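Local coordinates for protein thermophilic dibenzothiophene desulfurization enzyme C (Paenibacillus sp. A11-2, PDB 5XDC) that probably catalyses the FMNH2- and O2-dependent oxidation of dibenzothiophene to its 5-oxide and then its 5,5-dioxide, the opening steps of its desulfurization, at residues S343-I346 / V347-L351; L387-V391 / A392-R396. All blocks are in the same frame, centred on the assembly; numbering follows the deposited sequence.

Contact 1 of 2, residues S343-I346 / V347-L351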
loop_
_atom_site.group_PDB
_atom_site.type_symbol
_atom_site.label_atom_id
_atom_site.label_comp_id
_atom_site.label_asym_id
_atom_site.label_seq_id
_atom_site.Cartn_x
_atom_site.Cartn_y
_atom_site.Cartn_z
ATOM N N SER B 343 17.695 6.110 -3.467
ATOM C CA SER B 343 16.324 6.583 -3.331
ATOM C C SER B 343 15.564 6.422 -4.640
ATOM O O SER B 343 14.436 5.914 -4.661
ATOM C CB SER B 343 16.311 8.045 -2.886
ATOM O OG SER B 343 16.843 8.210 -1.580
ATOM N N ALA B 344 16.168 6.856 -5.751
ATOM C CA ALA B 344 15.529 6.699 -7.046
ATOM C C ALA B 344 15.283 5.228 -7.366
ATOM O O ALA B 344 14.218 4.868 -7.890
ATOM C CB ALA B 344 16.386 7.350 -8.130
ATOM N N LYS B 345 16.251 4.357 -7.049
ATOM C CA LYS B 345 16.076 2.937 -7.330
ATOM C C LYS B 345 14.936 2.341 -6.516
ATOM O O LYS B 345 14.181 1.504 -7.023
ATOM C CB LYS B 345 17.361 2.179 -7.037
ATOM C CG LYS B 345 17.370 0.774 -7.611
ATOM C CD LYS B 345 18.507 -0.017 -7.047
ATOM C CE LYS B 345 18.547 -1.387 -7.641
ATOM N NZ LYS B 345 19.521 -2.218 -6.944
ATOM N N ILE B 346 14.828 2.727 -5.241
ATOM C CA ILE B 346 13.760 2.221 -4.374
ATOM C C ILE B 346 12.393 2.552 -4.964
ATOM O O ILE B 346 11.521 1.678 -5.113
ATOM C CB ILE B 346 13.918 2.794 -2.954
ATOM C CG1 ILE B 346 15.154 2.217 -2.268
ATOM C CG2 ILE B 346 12.657 2.527 -2.113
ATOM C CD1 ILE B 346 15.628 3.042 -1.096
ATOM N N VAL B 347 12.189 3.823 -5.317
ATOM C CA VAL B 347 10.909 4.248 -5.868
ATOM C C VAL B 347 10.632 3.551 -7.193
ATOM O O VAL B 347 9.509 3.090 -7.448
ATOM C CB VAL B 347 10.895 5.780 -6.000
ATOM C CG1 VAL B 347 9.666 6.242 -6.754
ATOM C CG2 VAL B 347 10.963 6.415 -4.625
ATOM N N ALA B 348 11.644 3.465 -8.066
ATOM C CA ALA B 348 11.461 2.818 -9.363
ATOM C C ALA B 348 11.154 1.334 -9.222
ATOM O O ALA B 348 10.341 0.796 -9.987
ATOM C CB ALA B 348 12.698 3.005 -10.223
ATOM N N THR B 349 11.773 0.669 -8.239
ATOM C CA THR B 349 11.537 -0.752 -8.001
ATOM C C THR B 349 10.094 -0.988 -7.576
ATOM O O THR B 349 9.387 -1.805 -8.172
ATOM C CB THR B 349 12.497 -1.280 -6.930
ATOM O OG1 THR B 349 13.853 -1.228 -7.409
ATOM C CG2 THR B 349 12.164 -2.731 -6.549
ATOM N N ARG B 350 9.643 -0.283 -6.541
ATOM C CA ARG B 350 8.266 -0.458 -6.083
ATOM C C ARG B 350 7.289 -0.151 -7.201
ATOM O O ARG B 350 6.306 -0.883 -7.402
ATOM C CB ARG B 350 7.984 0.443 -4.879
ATOM C CG ARG B 350 8.862 0.171 -3.658
ATOM C CD ARG B 350 8.808 -1.285 -3.237
ATOM N NE ARG B 350 9.345 -1.508 -1.896
ATOM C CZ ARG B 350 9.764 -2.690 -1.456
ATOM N NH1 ARG B 350 9.717 -3.749 -2.256
ATOM N NH2 ARG B 350 10.227 -2.816 -0.217
ATOM N N LEU B 351 7.563 0.909 -7.965
ATOM C CA LEU B 351 6.646 1.317 -9.022
ATOM C C LEU B 351 6.522 0.237 -10.090
ATOM O O LEU B 351 5.413 -0.171 -10.453
ATOM C CB LEU B 351 7.112 2.640 -9.650
ATOM C CG LEU B 351 6.287 3.054 -10.865
ATOM C CD1 LEU B 351 4.831 3.225 -10.472
ATOM C CD2 LEU B 351 6.860 4.330 -11.489
#

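Contact 2 of 2, residues L387-V391 / A392-R396. With IND (indole), chain J.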
loop_
_atom_site.group_PDB
_atom_site.type_symbol
_atom_site.label_atom_id
_atom_site.label_comp_id
_atom_site.label_asym_id
_atom_site.label_seq_id
_atom_site.Cartn_x
_atom_site.Cartn_y
_atom_site.Cartn_z
ATOM N N LEU B 387 15.748 -8.032 -8.438
ATOM C CA LEU B 387 16.354 -8.880 -7.425
ATOM C C LEU B 387 17.874 -8.851 -7.459
ATOM O O LEU B 387 18.507 -9.513 -6.626
ATOM C CB LEU B 387 15.878 -10.321 -7.609
ATOM C CG LEU B 387 14.359 -10.495 -7.569
ATOM C CD1 LEU B 387 13.970 -11.895 -8.002
ATOM C CD2 LEU B 387 13.823 -10.210 -6.180
ATOM N N HIS B 388 18.467 -8.104 -8.395
ATOM C CA HIS B 388 19.923 -8.043 -8.508
ATOM C C HIS B 388 20.581 -7.872 -7.145
ATOM O O HIS B 388 21.547 -8.572 -6.807
ATOM C CB HIS B 388 20.303 -6.896 -9.450
ATOM C CG HIS B 388 21.773 -6.665 -9.560
ATOM N ND1 HIS B 388 22.476 -5.903 -8.650
ATOM C CD2 HIS B 388 22.671 -7.085 -10.481
ATOM C CE1 HIS B 388 23.749 -5.866 -9.008
ATOM N NE2 HIS B 388 23.891 -6.568 -10.119
ATOM N N ASP B 389 20.091 -6.919 -6.360
ATOM C CA ASP B 389 20.496 -6.758 -4.981
ATOM C C ASP B 389 19.266 -6.294 -4.217
ATOM O O ASP B 389 18.381 -5.661 -4.801
ATOM C CB ASP B 389 21.669 -5.773 -4.824
ATOM C CG ASP B 389 21.410 -4.435 -5.472
ATOM O OD1 ASP B 389 21.669 -4.280 -6.695
ATOM O OD2 ASP B 389 20.949 -3.543 -4.746
ATOM N N PRO B 390 19.151 -6.649 -2.945
ATOM C CA PRO B 390 17.853 -6.516 -2.260
ATOM C C PRO B 390 17.490 -5.063 -1.988
ATOM O O PRO B 390 18.240 -4.319 -1.355
ATOM C CB PRO B 390 18.040 -7.309 -0.962
ATOM C CG PRO B 390 19.494 -7.531 -0.820
ATOM C CD PRO B 390 20.129 -7.417 -2.172
ATOM N N VAL B 391 16.298 -4.681 -2.446
ATOM C CA VAL B 391 15.848 -3.312 -2.231
ATOM C C VAL B 391 15.708 -3.028 -0.740
ATOM O O VAL B 391 15.854 -1.884 -0.304
ATOM C CB VAL B 391 14.547 -3.058 -3.006
ATOM C CG1 VAL B 391 13.364 -3.796 -2.364
ATOM C CG2 VAL B 391 14.291 -1.584 -3.122
ATOM N N ALA B 392 15.480 -4.061 0.079
ATOM C CA ALA B 392 15.407 -3.832 1.517
ATOM C C ALA B 392 16.688 -3.197 2.059
ATOM O O ALA B 392 16.630 -2.396 2.999
ATOM C CB ALA B 392 15.129 -5.138 2.258
ATOM N N TYR B 393 17.853 -3.556 1.511
ATOM C CA TYR B 393 19.085 -2.948 2.011
ATOM C C TYR B 393 19.367 -1.585 1.389
ATOM O O TYR B 393 20.028 -0.755 2.032
ATOM C CB TYR B 393 20.262 -3.923 1.854
ATOM C CG TYR B 393 20.169 -4.927 2.973
ATOM C CD1 TYR B 393 20.626 -4.609 4.249
ATOM C CD2 TYR B 393 19.521 -6.130 2.793
ATOM C CE1 TYR B 393 20.476 -5.481 5.306
ATOM C CE2 TYR B 393 19.369 -7.019 3.837
ATOM C CZ TYR B 393 19.850 -6.689 5.096
ATOM O OH TYR B 393 19.701 -7.562 6.153
ATOM N N LYS B 394 18.841 -1.298 0.199
ATOM C CA LYS B 394 18.862 0.080 -0.285
ATOM C C LYS B 394 18.028 0.967 0.627
ATOM O O LYS B 394 18.433 2.089 0.959
ATOM C CB LYS B 394 18.357 0.153 -1.725
ATOM C CG LYS B 394 19.324 -0.441 -2.741
ATOM C CD LYS B 394 20.537 0.481 -2.988
ATOM C CE LYS B 394 21.750 -0.321 -3.463
ATOM N NZ LYS B 394 22.323 -1.125 -2.352
ATOM N N ILE B 395 16.883 0.454 1.087
ATOM C CA ILE B 395 16.042 1.195 2.026
ATOM C C ILE B 395 16.789 1.423 3.337
ATOM O O ILE B 395 16.811 2.543 3.871
ATOM C CB ILE B 395 14.699 0.458 2.228
ATOM C CG1 ILE B 395 13.847 0.585 0.961
ATOM C CG2 ILE B 395 13.966 0.983 3.450
ATOM C CD1 ILE B 395 12.706 -0.429 0.865
ATOM N N ARG B 396 17.422 0.369 3.876
ATOM C CA ARG B 396 18.206 0.521 5.102
ATOM C C ARG B 396 19.319 1.550 4.926
ATOM O O ARG B 396 19.582 2.344 5.833
ATOM C CB ARG B 396 18.807 -0.819 5.542
ATOM C CG ARG B 396 19.472 -0.761 6.934
ATOM C CD ARG B 396 20.178 -2.061 7.309
ATOM N NE ARG B 396 20.595 -2.061 8.715
ATOM C CZ ARG B 396 21.662 -1.419 9.187
ATOM N NH1 ARG B 396 22.447 -0.718 8.378
ATOM N NH2 ARG B 396 21.950 -1.475 10.478
HETATM N N1 IND J . 19.190 -10.749 -14.910
HETATM C C2 IND J . 20.206 -10.562 -15.746
HETATM C C3 IND J . 21.192 -10.387 -14.952
HETATM C C4 IND J . 21.783 -10.276 -12.530
HETATM C C5 IND J . 21.185 -10.379 -11.271
HETATM C C6 IND J . 19.802 -10.626 -11.151
HETATM C C7 IND J . 19.019 -10.771 -12.293
HETATM C C8 IND J . 19.601 -10.675 -13.542
HETATM C C9 IND J . 21.011 -10.417 -13.656
HETATM O O HOH W 1 20.891 -3.671 -2.083
#

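Contact 1 of 2, residues S343-I346 / V347-L351
The peptide carbonyl of Lys345 is approached on both faces of its plane by Thr349, one turn further along the helix. The amide N-H comes from one face, tilted 26° from the plane, with Thr349 N 2.8 Å from Lys345 O. From the opposite face the hydroxyl donates as well, Thr349 OG1 again lying 2.8 Å from Lys345 O but well above the carbonyl plane. Two bonds from one residue thus grip a single oxygen. The threonine torsion explains this: with chi1 at -66° the hydroxyl sits beside its own backbone N and turns back along the helix, so that a buried hydroxyl is satisfied locally.

Around this doubled bond the helical ladder is regular: Val347 N donates to Ser343 O, Ala348 N to Ala344 O, and Arg350 N to Ile346 O at 3.1 Å. Side-chain carbons rest on the same oxygens: Val347 CG2 lies 3.5 Å from Ser343 O, and Arg350 CG is 3.4 Å from Ile346 O. Beyond CG the Lys345 chain runs fully extended, carrying its ammonium to Gln252 and Asp389, whereas Arg350 bends at chi2 and pairs with Glu361 of the third subunit.

Thr256, Leu260 and Tyr259 of helix 247-276 pack against Lys345, Ala348 and Thr349. The motif is the i to i+4 hydroxyl-to-carbonyl bond of a threonine inside an alpha-helix, set here in the helical C-terminal domain of the acyl-CoA dehydrogenase fold.

Contact 2 of 2, residues L387-V391 / A392-R396
Asp389 and Lys394 cross at about a right angle where a loop turns into a helix, and a water beside them bridges their charged ends. Their direct ion pair is long, Asp389 OD2 standing 3.7 Å from Lys394 NZ; OD2 also forms a salt bridge with Lys345. The water supplements this long pair, accepting from Lys394 NZ at 2.9 Å. It donates to Asp389 OD2 at 2.7 Å. Its second hydrogen goes to the carbonyl of Pro390, the N-cap residue, with Pro390 O 2.8 Å from the water. Lys394 curls into this position through bends at chi2 and chi4, and its ammonium also meets Glu397 and the carbonyl of Tyr413.

The other carboxylate oxygen, OD1, accepts from Gln252 and from His388 of the indole pocket. His388 ND1 donates to Asp389 OD1 at 2.7 Å, close to the imidazole plane and onto the oxygen's anti lone pair. With chi1 at 53° the carboxylate lies between the backbone N and the carbonyl carbon, where OD1 meets His388 and OD2 the water. The bond helps to set the rotation of the His388 ring, whose CD2 lies 3.7 Å from C5 of the bound indole.

At the helix start, Tyr393 N bonds to Pro390 O at 3.0 Å, and Pro390 CG rests at the edge of the tyrosine ring. Further along, Ile395 N bonds to Val391 O.

This junction links helix 376-385 to helix 391-404, whose Val391, Lys394 and Ile395 lie against helix 331-363; Tyr393 instead turns to Asp292 and Tyr294 of the third subunit.

How the contacts relate
Contact 1 and contact 2, whose centres are 10 Å apart, lie on helix 331-363 and on the start of helix 391-404 with the loop before it. A salt bridge joins them, with Lys345 NZ 2.9 Å from Asp389 OD2. One carboxylate oxygen therefore receives the lysine of contact 1 while its twin holds the histidine of the indole pocket, placing Lys345 one step behind Asp389. Van der Waals packing continues the seam: Ile346 CD1 approaches Ile395 N at 3.6 Å, and Arg350 NH2 comes equally near Ile395 CD1. The Lys345 side chain is about 9 Å from a bound indole and about 7 Å from that of Tyr413, which contacts FMN in another structure of this enzyme. Both contacts also touch the second subunit.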